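Local coordinates for protein methyltransferase (Pectobacterium atrosepticum SCRI1043, PDB 2P7I) that is of unknown exact function but probably transfers methyl groups from S-adenosylmethionine, as a member of the class I, Rossmann-like methyltransferases, at residues Pro31-Ala36 against Gly54-Arg59; Gly44-Leu49 against Glu62-Ile67; Asp105-Thr110 against Gly135-Val140; Leu191-Arg196 against Leu242-Gly247. One frame throughout, in Å; residues are numbered along the deposited sequence. Where two conformers were deposited one is given.

Interaction 1 (Pro31-Ala36 against Gly54-Arg59)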
loop_
_atom_site.group_PDB
_atom_site.type_symbol
_atom_site.label_atom_id
_atom_site.label_comp_id
_atom_site.label_asym_id
_atom_site.label_seq_id
_atom_site.Cartn_x
_atom_site.Cartn_y
_atom_site.Cartn_z
ATOM N N PRO B 31 19.737 -15.854 -0.186
ATOM C CA PRO B 31 19.636 -15.957 -1.647
ATOM C C PRO B 31 18.811 -14.869 -2.367
ATOM O O PRO B 31 19.205 -14.423 -3.436
ATOM C CB PRO B 31 19.062 -17.379 -1.873
ATOM C CG PRO B 31 18.576 -17.840 -0.563
ATOM C CD PRO B 31 19.319 -17.086 0.501
ATOM N N PHE B 32 17.701 -14.444 -1.790
ATOM C CA PHE B 32 16.899 -13.373 -2.372
ATOM C C PHE B 32 17.632 -12.048 -2.307
ATOM O O PHE B 32 17.478 -11.232 -3.198
ATOM C CB PHE B 32 15.522 -13.281 -1.704
ATOM C CG PHE B 32 14.574 -14.361 -2.136
ATOM C CD1 PHE B 32 14.384 -14.642 -3.483
ATOM C CD2 PHE B 32 13.864 -15.087 -1.210
ATOM C CE1 PHE B 32 13.513 -15.625 -3.904
ATOM C CE2 PHE B 32 12.982 -16.100 -1.642
ATOM C CZ PHE B 32 12.819 -16.356 -2.991
HETATM N N MSE B 33 18.441 -11.845 -1.279
HETATM C CA MSE B 33 19.243 -10.626 -1.209
HETATM C C MSE B 33 20.234 -10.579 -2.388
HETATM O O MSE B 33 20.383 -9.547 -3.048
HETATM C CB MSE B 33 19.998 -10.577 0.123
HETATM C CG MSE B 33 19.171 -10.058 1.280
HETATM SE SE MSE B 33 20.181 -10.270 2.919
HETATM C CE MSE B 33 18.817 -9.721 4.049
ATOM N N VAL B 34 20.925 -11.687 -2.654
ATOM C CA VAL B 34 21.831 -11.779 -3.794
ATOM C C VAL B 34 21.060 -11.566 -5.105
ATOM O O VAL B 34 21.516 -10.825 -5.959
ATOM C CB VAL B 34 22.643 -13.103 -3.783
ATOM C CG1 VAL B 34 23.483 -13.240 -5.052
ATOM C CG2 VAL B 34 23.544 -13.129 -2.564
ATOM N N ARG B 35 19.892 -12.184 -5.260
ATOM C CA ARG B 35 19.015 -11.897 -6.418
ATOM C C ARG B 35 18.741 -10.383 -6.552
ATOM O O ARG B 35 18.854 -9.824 -7.625
ATOM C CB ARG B 35 17.681 -12.686 -6.351
ATOM C CG ARG B 35 17.557 -13.883 -7.325
ATOM C CD ARG B 35 16.145 -14.596 -7.247
ATOM N NE ARG B 35 15.098 -14.130 -8.196
ATOM C CZ ARG B 35 13.856 -14.649 -8.273
ATOM N NH1 ARG B 35 13.482 -15.618 -7.446
ATOM N NH2 ARG B 35 12.955 -14.194 -9.152
ATOM N N ALA B 36 18.340 -9.750 -5.458
ATOM C CA ALA B 36 17.989 -8.332 -5.432
ATOM C C ALA B 36 19.163 -7.447 -5.862
ATOM O O ALA B 36 18.986 -6.428 -6.519
ATOM C CB ALA B 36 17.522 -7.957 -4.028
ATOM N N GLY B 54 31.027 -15.662 7.461
ATOM C CA GLY B 54 31.233 -15.846 6.031
ATOM C C GLY B 54 30.073 -16.510 5.305
ATOM O O GLY B 54 30.201 -16.892 4.146
ATOM N N ASP B 55 28.928 -16.625 5.965
ATOM C CA ASP B 55 27.759 -17.238 5.335
ATOM C C ASP B 55 27.296 -16.466 4.102
ATOM O O ASP B 55 26.929 -17.059 3.090
ATOM C CB ASP B 55 26.602 -17.358 6.327
ATOM C CG ASP B 55 26.912 -18.324 7.468
ATOM O OD1 ASP B 55 27.289 -19.488 7.202
ATOM O OD2 ASP B 55 26.796 -17.894 8.635
ATOM N N PHE B 56 27.330 -15.142 4.161
ATOM C CA PHE B 56 26.889 -14.376 3.007
ATOM C C PHE B 56 28.020 -14.279 1.991
ATOM O O PHE B 56 27.778 -14.270 0.795
ATOM C CB PHE B 56 26.405 -13.007 3.443
ATOM C CG PHE B 56 25.561 -12.308 2.415
ATOM C CD1 PHE B 56 24.331 -12.826 2.037
ATOM C CD2 PHE B 56 25.996 -11.135 1.819
ATOM C CE1 PHE B 56 23.552 -12.190 1.060
ATOM C CE2 PHE B 56 25.217 -10.501 0.867
ATOM C CZ PHE B 56 23.992 -11.030 0.492
ATOM N N THR B 57 29.262 -14.228 2.459
ATOM C CA THR B 57 30.412 -14.102 1.562
ATOM C C THR B 57 30.421 -15.223 0.526
ATOM O O THR B 57 30.711 -14.988 -0.653
ATOM C CB THR B 57 31.740 -14.168 2.326
ATOM O OG1 THR B 57 31.595 -13.529 3.595
ATOM C CG2 THR B 57 32.867 -13.516 1.509
ATOM N N SER B 58 30.086 -16.425 0.965
ATOM C CA SER B 58 30.149 -17.584 0.085
ATOM C C SER B 58 29.230 -17.412 -1.121
ATOM O O SER B 58 29.558 -17.842 -2.230
ATOM C CB SER B 58 29.824 -18.863 0.841
ATOM O OG SER B 58 28.494 -18.852 1.299
ATOM N N ARG B 59 28.100 -16.733 -0.924
ATOM C CA ARG B 59 27.205 -16.452 -2.032
ATOM C C ARG B 59 27.758 -15.350 -2.931
ATOM O O ARG B 59 27.611 -15.390 -4.156
ATOM C CB ARG B 59 25.835 -16.065 -1.498
ATOM C CG ARG B 59 25.217 -17.187 -0.721
ATOM C CD ARG B 59 23.837 -16.863 -0.342
ATOM N NE ARG B 59 23.216 -17.960 0.398
ATOM C CZ ARG B 59 22.534 -18.972 -0.140
ATOM N NH1 ARG B 59 22.334 -19.074 -1.451
ATOM N NH2 ARG B 59 22.019 -19.881 0.663
#

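Interaction 2 (Gly44-Leu49 against Glu62-Ile67)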
loop_
_atom_site.group_PDB
_atom_site.type_symbol
_atom_site.label_atom_id
_atom_site.label_comp_id
_atom_site.label_asym_id
_atom_site.label_seq_id
_atom_site.Cartn_x
_atom_site.Cartn_y
_atom_site.Cartn_z
ATOM N N GLY B 44 34.270 -5.081 -11.007
ATOM C CA GLY B 44 35.405 -4.662 -10.191
ATOM C C GLY B 44 35.419 -5.468 -8.933
ATOM O O GLY B 44 35.113 -6.629 -8.968
ATOM N N ASN B 45 35.724 -4.834 -7.808
ATOM C CA ASN B 45 35.856 -5.546 -6.540
ATOM C C ASN B 45 34.662 -5.309 -5.597
ATOM O O ASN B 45 33.795 -4.506 -5.874
ATOM C CB ASN B 45 37.170 -5.167 -5.863
ATOM C CG ASN B 45 37.231 -3.704 -5.504
ATOM O OD1 ASN B 45 36.267 -2.962 -5.717
ATOM N ND2 ASN B 45 38.335 -3.287 -4.913
ATOM N N LEU B 46 34.646 -6.025 -4.488
ATOM C CA LEU B 46 33.588 -5.873 -3.514
ATOM C C LEU B 46 34.165 -5.800 -2.121
ATOM O O LEU B 46 35.166 -6.455 -1.820
ATOM C CB LEU B 46 32.599 -7.034 -3.626
ATOM C CG LEU B 46 31.391 -7.011 -2.676
ATOM C CD1 LEU B 46 30.136 -7.507 -3.351
ATOM C CD2 LEU B 46 31.702 -7.832 -1.453
ATOM N N LEU B 47 33.532 -4.977 -1.282
ATOM C CA LEU B 47 33.819 -4.888 0.133
ATOM C C LEU B 47 32.576 -5.343 0.912
ATOM O O LEU B 47 31.488 -4.809 0.700
ATOM C CB LEU B 47 34.183 -3.446 0.516
ATOM C CG LEU B 47 34.396 -3.100 1.997
ATOM C CD1 LEU B 47 35.608 -3.771 2.647
ATOM C CD2 LEU B 47 34.498 -1.541 2.153
ATOM N N GLU B 48 32.741 -6.316 1.805
ATOM C CA GLU B 48 31.655 -6.809 2.665
ATOM C C GLU B 48 31.914 -6.373 4.101
ATOM O O GLU B 48 32.845 -6.857 4.763
ATOM C CB GLU B 48 31.479 -8.326 2.574
ATOM C CG GLU B 48 30.354 -8.835 3.479
ATOM C CD GLU B 48 30.197 -10.352 3.525
ATOM O OE1 GLU B 48 31.129 -11.104 3.166
ATOM O OE2 GLU B 48 29.120 -10.780 3.989
ATOM N N LEU B 49 31.111 -5.419 4.558
ATOM C CA LEU B 49 31.236 -4.874 5.898
ATOM C C LEU B 49 30.396 -5.691 6.856
ATOM O O LEU B 49 29.188 -5.805 6.684
ATOM C CB LEU B 49 30.797 -3.406 5.901
ATOM C CG LEU B 49 31.738 -2.484 5.122
ATOM C CD1 LEU B 49 31.140 -1.098 4.947
ATOM C CD2 LEU B 49 33.089 -2.446 5.843
ATOM N N GLU B 62 30.313 -16.337 -5.640
ATOM C CA GLU B 62 29.809 -16.728 -6.951
ATOM C C GLU B 62 29.805 -15.546 -7.922
ATOM O O GLU B 62 29.705 -15.750 -9.123
ATOM C CB GLU B 62 28.411 -17.343 -6.856
ATOM C CG GLU B 62 28.332 -18.574 -5.961
ATOM C CD GLU B 62 29.448 -19.578 -6.244
ATOM O OE1 GLU B 62 29.594 -19.997 -7.417
ATOM O OE2 GLU B 62 30.190 -19.933 -5.297
ATOM N N HIS B 63 29.935 -14.316 -7.426
ATOM C CA HIS B 63 29.872 -13.142 -8.291
ATOM C C HIS B 63 31.154 -12.343 -8.440
ATOM O O HIS B 63 31.296 -11.594 -9.410
ATOM C CB HIS B 63 28.760 -12.214 -7.795
ATOM C CG HIS B 63 27.401 -12.764 -8.052
ATOM N ND1 HIS B 63 26.821 -13.710 -7.234
ATOM C CD2 HIS B 63 26.534 -12.554 -9.066
ATOM C CE1 HIS B 63 25.642 -14.049 -7.728
ATOM N NE2 HIS B 63 25.444 -13.359 -8.838
ATOM N N PHE B 64 32.053 -12.460 -7.465
ATOM C CA PHE B 64 33.248 -11.644 -7.406
ATOM C C PHE B 64 34.396 -12.535 -6.966
ATOM O O PHE B 64 34.240 -13.290 -6.029
ATOM C CB PHE B 64 33.079 -10.516 -6.383
ATOM C CG PHE B 64 32.094 -9.486 -6.789
ATOM C CD1 PHE B 64 32.482 -8.423 -7.574
ATOM C CD2 PHE B 64 30.781 -9.568 -6.377
ATOM C CE1 PHE B 64 31.567 -7.471 -7.959
ATOM C CE2 PHE B 64 29.870 -8.616 -6.759
ATOM C CZ PHE B 64 30.269 -7.574 -7.548
ATOM N N ASN B 65 35.534 -12.421 -7.632
ATOM C CA ASN B 65 36.763 -13.058 -7.150
ATOM C C ASN B 65 37.588 -12.202 -6.171
ATOM O O ASN B 65 38.489 -12.712 -5.510
ATOM C CB ASN B 65 37.655 -13.480 -8.334
ATOM C CG ASN B 65 37.989 -12.324 -9.289
ATOM O OD1 ASN B 65 37.818 -11.143 -8.964
ATOM N ND2 ASN B 65 38.466 -12.673 -10.478
ATOM N N ASP B 66 37.329 -10.903 -6.118
ATOM C CA ASP B 66 38.130 -10.020 -5.290
ATOM C C ASP B 66 37.223 -9.378 -4.277
ATOM O O ASP B 66 36.571 -8.386 -4.575
ATOM C CB ASP B 66 38.815 -8.969 -6.151
ATOM C CG ASP B 66 39.703 -8.042 -5.355
ATOM O OD1 ASP B 66 39.796 -8.193 -4.106
ATOM O OD2 ASP B 66 40.327 -7.156 -5.994
ATOM N N ILE B 67 37.193 -9.985 -3.092
ATOM C CA ILE B 67 36.312 -9.591 -2.005
ATOM C C ILE B 67 37.157 -9.274 -0.801
ATOM O O ILE B 67 38.077 -10.002 -0.479
ATOM C CB ILE B 67 35.323 -10.704 -1.604
ATOM C CG1 ILE B 67 34.384 -11.036 -2.774
ATOM C CG2 ILE B 67 34.496 -10.259 -0.411
ATOM C CD1 ILE B 67 33.459 -12.238 -2.531
HETATM O O HOH W 1 36.122 -9.168 -8.129
HETATM O O HOH W 2 37.991 -6.248 -2.588
#

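Interaction 3 (Asp105-Thr110 against Gly135-Val140)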
loop_
_atom_site.group_PDB
_atom_site.type_symbol
_atom_site.label_atom_id
_atom_site.label_comp_id
_atom_site.label_asym_id
_atom_site.label_seq_id
_atom_site.Cartn_x
_atom_site.Cartn_y
_atom_site.Cartn_z
ATOM N N ASP B 105 34.251 -0.939 -5.659
ATOM C CA ASP B 105 33.215 -0.742 -6.669
ATOM C C ASP B 105 31.829 -1.117 -6.162
ATOM O O ASP B 105 30.834 -0.564 -6.609
ATOM C CB ASP B 105 33.564 -1.549 -7.914
ATOM C CG ASP B 105 34.893 -1.130 -8.494
ATOM O OD1 ASP B 105 34.980 0.030 -8.958
ATOM O OD2 ASP B 105 35.840 -1.949 -8.453
ATOM N N ASN B 106 31.796 -2.061 -5.228
ATOM C CA ASN B 106 30.579 -2.574 -4.610
ATOM C C ASN B 106 30.839 -2.684 -3.114
ATOM O O ASN B 106 31.852 -3.262 -2.698
ATOM C CB ASN B 106 30.232 -3.982 -5.147
ATOM C CG ASN B 106 30.023 -4.012 -6.659
ATOM O OD1 ASN B 106 28.903 -3.804 -7.153
ATOM N ND2 ASN B 106 31.100 -4.293 -7.400
ATOM N N ILE B 107 29.939 -2.136 -2.297
ATOM C CA ILE B 107 30.049 -2.279 -0.832
ATOM C C ILE B 107 28.775 -2.876 -0.307
ATOM O O ILE B 107 27.690 -2.403 -0.659
ATOM C CB ILE B 107 30.383 -0.933 -0.136
ATOM C CG1 ILE B 107 31.729 -0.414 -0.683
ATOM C CG2 ILE B 107 30.423 -1.136 1.402
ATOM C CD1 ILE B 107 32.185 0.949 -0.114
ATOM N N VAL B 108 28.887 -3.944 0.476
ATOM C CA VAL B 108 27.711 -4.629 0.989
ATOM C C VAL B 108 27.608 -4.369 2.480
ATOM O O VAL B 108 28.561 -4.620 3.217
ATOM C CB VAL B 108 27.745 -6.158 0.700
ATOM C CG1 VAL B 108 26.636 -6.884 1.504
ATOM C CG2 VAL B 108 27.610 -6.424 -0.801
ATOM N N LEU B 109 26.460 -3.803 2.899
ATOM C CA LEU B 109 26.159 -3.618 4.330
ATOM C C LEU B 109 24.751 -4.130 4.629
ATOM O O LEU B 109 23.754 -3.389 4.547
ATOM C CB LEU B 109 26.346 -2.153 4.753
ATOM C CG LEU B 109 26.391 -1.826 6.240
ATOM C CD1 LEU B 109 27.671 -2.329 6.985
ATOM C CD2 LEU B 109 26.172 -0.296 6.450
ATOM N N THR B 110 24.673 -5.437 4.875
ATOM C CA THR B 110 23.380 -6.107 5.043
ATOM C C THR B 110 23.209 -6.561 6.462
ATOM O O THR B 110 24.039 -7.317 6.983
ATOM C CB THR B 110 23.161 -7.324 4.096
ATOM O OG1 THR B 110 24.248 -8.263 4.192
ATOM C CG2 THR B 110 23.016 -6.847 2.673
ATOM N N GLY B 135 31.087 3.663 -7.659
ATOM C CA GLY B 135 30.827 2.543 -6.774
ATOM C C GLY B 135 29.433 2.604 -6.163
ATOM O O GLY B 135 28.824 3.663 -6.080
ATOM N N ARG B 136 28.938 1.445 -5.755
ATOM C CA ARG B 136 27.608 1.319 -5.199
ATOM C C ARG B 136 27.627 0.645 -3.825
ATOM O O ARG B 136 28.295 -0.351 -3.634
ATOM C CB ARG B 136 26.718 0.543 -6.175
ATOM C CG ARG B 136 26.387 1.385 -7.413
ATOM C CD ARG B 136 25.618 0.613 -8.447
ATOM N NE ARG B 136 25.477 1.412 -9.664
ATOM C CZ ARG B 136 24.901 0.984 -10.771
ATOM N NH1 ARG B 136 24.406 -0.228 -10.825
ATOM N NH2 ARG B 136 24.847 1.772 -11.834
ATOM N N LEU B 137 26.819 1.201 -2.913
ATOM C CA LEU B 137 26.543 0.644 -1.629
ATOM C C LEU B 137 25.210 -0.064 -1.684
ATOM O O LEU B 137 24.208 0.500 -2.218
ATOM C CB LEU B 137 26.515 1.749 -0.554
ATOM C CG LEU B 137 26.001 1.303 0.828
ATOM C CD1 LEU B 137 26.965 0.256 1.553
ATOM C CD2 LEU B 137 25.682 2.519 1.689
ATOM N N PHE B 138 25.249 -1.311 -1.193
ATOM C CA PHE B 138 24.088 -2.172 -1.035
ATOM C C PHE B 138 23.724 -2.215 0.424
ATOM O O PHE B 138 24.268 -3.023 1.208
ATOM C CB PHE B 138 24.392 -3.548 -1.576
ATOM C CG PHE B 138 24.701 -3.543 -3.036
ATOM C CD1 PHE B 138 25.952 -3.127 -3.490
ATOM C CD2 PHE B 138 23.745 -3.959 -3.963
ATOM C CE1 PHE B 138 26.237 -3.074 -4.849
ATOM C CE2 PHE B 138 24.016 -3.945 -5.318
ATOM C CZ PHE B 138 25.259 -3.480 -5.775
ATOM N N LEU B 139 22.766 -1.373 0.776
ATOM C CA LEU B 139 22.371 -1.134 2.156
ATOM C C LEU B 139 21.052 -1.817 2.489
ATOM O O LEU B 139 20.022 -1.450 1.984
ATOM C CB LEU B 139 22.238 0.389 2.427
ATOM C CG LEU B 139 21.785 0.815 3.819
ATOM C CD1 LEU B 139 22.787 0.318 4.900
ATOM C CD2 LEU B 139 21.684 2.361 3.879
ATOM N N VAL B 140 21.107 -2.825 3.348
ATOM C CA VAL B 140 19.894 -3.631 3.627
ATOM C C VAL B 140 19.731 -3.770 5.127
ATOM O O VAL B 140 20.650 -4.126 5.794
ATOM C CB VAL B 140 19.916 -5.021 2.948
ATOM C CG1 VAL B 140 18.660 -5.814 3.285
ATOM C CG2 VAL B 140 20.055 -4.893 1.430
#

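Interaction 4 (Leu191-Arg196 against Leu242-Gly247)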
loop_
_atom_site.group_PDB
_atom_site.type_symbol
_atom_site.label_atom_id
_atom_site.label_comp_id
_atom_site.label_asym_id
_atom_site.label_seq_id
_atom_site.Cartn_x
_atom_site.Cartn_y
_atom_site.Cartn_z
ATOM N N LEU B 191 25.484 10.304 1.264
ATOM C CA LEU B 191 25.245 9.390 0.165
ATOM C C LEU B 191 24.132 9.848 -0.716
ATOM O O LEU B 191 23.242 10.594 -0.263
ATOM C CB LEU B 191 24.838 8.017 0.667
ATOM C CG LEU B 191 25.925 7.240 1.439
ATOM C CD1 LEU B 191 25.283 6.218 2.375
ATOM C CD2 LEU B 191 26.931 6.575 0.455
ATOM N N GLN B 192 24.190 9.422 -1.981
ATOM C CA GLN B 192 23.100 9.643 -2.931
ATOM C C GLN B 192 22.290 8.365 -2.961
ATOM O O GLN B 192 22.837 7.323 -3.239
ATOM C CB GLN B 192 23.622 9.936 -4.345
ATOM C CG GLN B 192 24.554 11.140 -4.447
ATOM C CD GLN B 192 24.702 11.678 -5.885
ATOM O OE1 GLN B 192 25.781 11.617 -6.477
ATOM N NE2 GLN B 192 23.618 12.216 -6.431
ATOM N N VAL B 193 21.002 8.443 -2.655
ATOM C CA VAL B 193 20.164 7.254 -2.699
ATOM C C VAL B 193 19.610 7.177 -4.091
ATOM O O VAL B 193 18.891 8.077 -4.533
ATOM C CB VAL B 193 19.049 7.296 -1.624
ATOM C CG1 VAL B 193 18.073 6.144 -1.849
ATOM C CG2 VAL B 193 19.656 7.276 -0.240
ATOM N N THR B 194 19.932 6.097 -4.792
ATOM C CA THR B 194 19.620 5.912 -6.191
ATOM C C THR B 194 18.382 5.049 -6.414
ATOM O O THR B 194 17.638 5.263 -7.360
ATOM C CB THR B 194 20.825 5.235 -6.848
ATOM O OG1 THR B 194 21.982 6.077 -6.671
ATOM C CG2 THR B 194 20.588 4.976 -8.309
ATOM N N TYR B 195 18.214 4.039 -5.550
ATOM C CA TYR B 195 17.071 3.128 -5.665
ATOM C C TYR B 195 16.606 2.687 -4.304
ATOM O O TYR B 195 17.404 2.454 -3.403
ATOM C CB TYR B 195 17.360 1.911 -6.549
ATOM C CG TYR B 195 16.475 1.900 -7.767
ATOM C CD1 TYR B 195 15.307 1.144 -7.820
ATOM C CD2 TYR B 195 16.777 2.701 -8.852
ATOM C CE1 TYR B 195 14.480 1.182 -8.974
ATOM C CE2 TYR B 195 15.968 2.744 -9.978
ATOM C CZ TYR B 195 14.837 1.998 -10.039
ATOM O OH TYR B 195 14.089 2.099 -11.209
ATOM N N ARG B 196 15.292 2.581 -4.153
ATOM C CA ARG B 196 14.671 2.079 -2.940
ATOM C C ARG B 196 13.822 0.874 -3.343
ATOM O O ARG B 196 13.097 0.937 -4.346
ATOM C CB ARG B 196 13.732 3.097 -2.314
ATOM C CG ARG B 196 14.341 4.485 -2.140
ATOM C CD ARG B 196 13.480 5.609 -2.555
ATOM N NE ARG B 196 14.235 6.836 -2.376
ATOM C CZ ARG B 196 15.030 7.363 -3.308
ATOM N NH1 ARG B 196 15.065 6.855 -4.534
ATOM N NH2 ARG B 196 15.737 8.461 -3.052
ATOM N N LEU B 242 18.235 -0.018 0.164
ATOM C CA LEU B 242 18.653 1.163 -0.538
ATOM C C LEU B 242 19.943 0.940 -1.358
ATOM O O LEU B 242 20.948 0.505 -0.838
ATOM C CB LEU B 242 18.876 2.338 0.430
ATOM C CG LEU B 242 17.713 2.843 1.306
ATOM C CD1 LEU B 242 18.243 4.170 2.006
ATOM C CD2 LEU B 242 16.499 3.131 0.498
ATOM N N LEU B 243 19.886 1.276 -2.635
ATOM C CA LEU B 243 21.070 1.328 -3.494
ATOM C C LEU B 243 21.559 2.736 -3.474
ATOM O O LEU B 243 20.842 3.682 -3.834
ATOM C CB LEU B 243 20.747 0.949 -4.946
ATOM C CG LEU B 243 21.989 0.800 -5.860
ATOM C CD1 LEU B 243 22.772 -0.494 -5.467
ATOM C CD2 LEU B 243 21.548 0.762 -7.316
ATOM N N CYS B 244 22.796 2.922 -3.067
ATOM C CA CYS B 244 23.353 4.249 -2.895
ATOM C C CYS B 244 24.641 4.419 -3.688
ATOM O O CYS B 244 25.361 3.445 -3.960
ATOM C CB CYS B 244 23.708 4.457 -1.428
ATOM S SG CYS B 244 22.308 4.319 -0.270
ATOM N N GLU B 245 24.904 5.654 -4.064
ATOM C CA GLU B 245 26.139 6.051 -4.749
ATOM C C GLU B 245 26.777 7.184 -3.983
ATOM O O GLU B 245 26.177 7.762 -3.058
ATOM C CB GLU B 245 25.854 6.421 -6.203
ATOM C CG GLU B 245 25.507 5.137 -6.955
ATOM C CD GLU B 245 25.049 5.347 -8.390
ATOM O OE1 GLU B 245 25.799 5.938 -9.169
ATOM O OE2 GLU B 245 23.946 4.881 -8.744
ATOM N N LYS B 246 28.015 7.463 -4.352
ATOM C CA LYS B 246 28.827 8.423 -3.614
ATOM C C LYS B 246 28.354 9.845 -3.883
ATOM O O LYS B 246 28.088 10.217 -5.021
ATOM C CB LYS B 246 30.297 8.262 -4.034
ATOM C CG LYS B 246 31.228 9.210 -3.393
ATOM C CD LYS B 246 32.707 8.809 -3.678
ATOM C CE LYS B 246 33.651 9.807 -2.977
ATOM N NZ LYS B 246 35.099 9.334 -2.895
ATOM N N GLY B 247 28.229 10.643 -2.827
ATOM C CA GLY B 247 28.025 12.108 -2.960
ATOM C C GLY B 247 29.305 12.890 -2.642
ATOM O O GLY B 247 30.126 12.409 -1.886
#

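Interaction 1 (Pro31-Ala36 against Gly54-Arg59)
Val34 and Phe56 meet where two helices come side by side. Val34 CG2 lies equally near Phe56 CZ and CE1, 3.7 Å from each, at the far corner of the ring, the two side chains sliding past each other in opposite directions. A branched, compact valine suits this place because CG2, anti to its own carbonyl carbon, also reaches Arg59 CB at 3.9 Å, so one methyl fills the notch between two side chains a turn apart on helix 55-60. Met33, a selenomethionine here, adds a second apolar contact with its CB, 4.0 Å from Phe56 CE1. Its SE stands 5.0 Å from the centroid of the Phe56 ring and 40° off the normal, an oblique Met-aromatic contact. Phe56 CG, anti to the backbone N (chi1 -163°), is sent off toward helix 24-37. At the more exposed margin Pro31 covers one face of the Arg59 guanidinium, with CD 3.8 Å above the middle of the plane and CB 3.7 Å from NH1. The apolar CB, CG and CD edge of the proline rests on the cation and asks nothing of its N-H groups. The short helix axes pass 10.5 Å apart, at 44°, the gap filled by side chains. Further out, His30 meets the Phe56 ring edge-to-face, and Phe37 also touches it, so aromatic neighbours from helix 24-37 help fix that ring. Ile199 of strand 192-201 packs on Met33, and Thr57 ties helix 55-60 to Glu48 of strand 46-49.

Interaction 2 (Gly44-Leu49 against Glu62-Ile67)
Gly44 O approaches the Phe64 ring at its edge, near the ring plane, 3.5 Å from CD1, where the slightly positive ring hydrogens suit a carbonyl oxygen. Water 1 donates to this same oxygen and to Asn65 OD1, linking the two segments. The positive phi of Gly44 would jam a side chain against the preceding carbonyl, which explains the glycine. Asn45 follows, its CB 3.5 Å from Asp66 O. Its CG stands between the backbone N and the carbonyl carbon (chi1 63°), a position that turns it away from Asp66 and toward Asp105, and its polar end serves another strand: OD1 accepts from Asp105 N. Asp66, alongside, directs OD2 to a salt bridge with Arg102. At Leu46 the backbones become true neighbours in a parallel sheet, bridged to Ile67. Strand 46-49, helix 55-60 and strand 67-71 make a beta-alpha-beta crossover, the opening unit of the Rossmann-like fold, and this contact lies where the returning chain enters the sheet. Leu46 N donates to Asp66 O over 3.0 Å, nearly straight at 159°, while Leu46 O receives the CA-H of Ile67 at 3.3 Å. The leucine side chain crosses the Phe64 ring at about a right angle, CB over the middle of one face at 4.1 Å from the centroid, a CH-pi contact, and CD1 3.6 Å from CE2. Its other branch, CD2, lies 3.8 Å from Ile67 CG2, the two side chains running side by side.

Interaction 3 (Asp105-Thr110 against Gly135-Val140)
Ile107 and Phe138 share the shortest of five backbone bonds between parallel strands: Phe138 N donates to Ile107 O at 2.7 Å, nearly straight at 172°. Before it, Arg136 N bonds to Asp105 O and Ile107 N to Arg136 O; after it come Leu109 N to Phe138 O and Val140 N to Leu109 O. CA-H groups supplement these, as where Asn106 CA meets Arg136 O at 3.3 Å. Gly135 CA comes within 3.1 Å of Asp105 O; a CB would stand 3.4 Å from that oxygen, so glycine suits the tight approach. On the Ile107 and Leu109 face, Ile107 CG2 touches Leu137 CD1 at 3.7 Å, and Leu109 CD2 lies beside Leu139 CD1 at 3.8 Å. The opposite face carries Asn106 and Phe138, side by side with planes 33° apart, OD1 3.6 Å from CE1, and Ile107 O meets the edge of that ring. There Thr110 CG2, in one of two conformers, lies 3.6 Å from Val140 CB. Asn106 ND2 bonds to the carbonyls of Arg42 and Asn45, well used in a buried place. Strands 46-49 and 237-245 flank the pair, helix 119-130 covers Ile107, Leu109 and Leu137, and Phe37 of helix 24-37 meets Phe138.

Interaction 4 (Leu191-Arg196 against Leu242-Gly247)
Leu243 is opposed by two residues, Thr194 and Tyr195, a classic beta bulge that shifts the register of an antiparallel pair by one. The pair forms the closing strands of the class I methyltransferase sheet, in which strand 237-245 inserts antiparallel between 135-142 and 192-201. Leu243 O takes two donors: Thr194 N comes nearly along the C=O axis at 2.8 Å, whereas Tyr195 N lies in the carbonyl plane on a lone pair at 3.2 Å. On one face Tyr195 CB sits 3.9 Å from Leu243 CB, while the ring, modelled in two conformers, swings off toward the second subunit: Tyr195 OH bonds to Ala36 O of that subunit, and the ring meets its Phe40 edge-to-face. The Thr194 side chain crosses that of Glu245 obliquely, and in one of two conformers OG1 donates to OE2 from above the carboxylate plane, a bond that is probably only part-time. The opposite face is more apolar. Val193 sends CG2 to Cys244 SG at 4.0 Å and to Leu242 CD1, a small thiol beside one methyl of a branched side chain. Leu242 CD2 packs at 3.7 Å on Arg196 CG, the aliphatic part of a side chain whose NE forms a salt bridge with Glu183. The Arg196 chain is bent at chi2 (135°), which swings CD out of an extended course, and the guanidinium returns over its own strand: Val193 CG1 rests 3.5 Å above one face of the group, offset toward its rim.

Interactions 2, 3 and 4 share one sheet: Leu47 N bonds to Asn106 O at 2.8 Å between 2 and 3, Leu137 N to Cys244 O at 2.9 Å between 3 and 4. Interaction 1 lies over the C-terminal ends of the central strands, Phe56 CE2 3.9 Å from Val108 CG1 and Met33 CE 4.0 Å from Val140 CG1. A Tris molecule, probably from crystallisation, lies about 4 Å from the Phe56 side chain and about 3 Å from that of Thr110 and forms a hydrogen bond with Glu48 OE2, suggesting that interactions 1, 2 and 3 border a pocket, perhaps the cofactor site as in relatives. Interaction 4 sits at the far edge, by the second subunit.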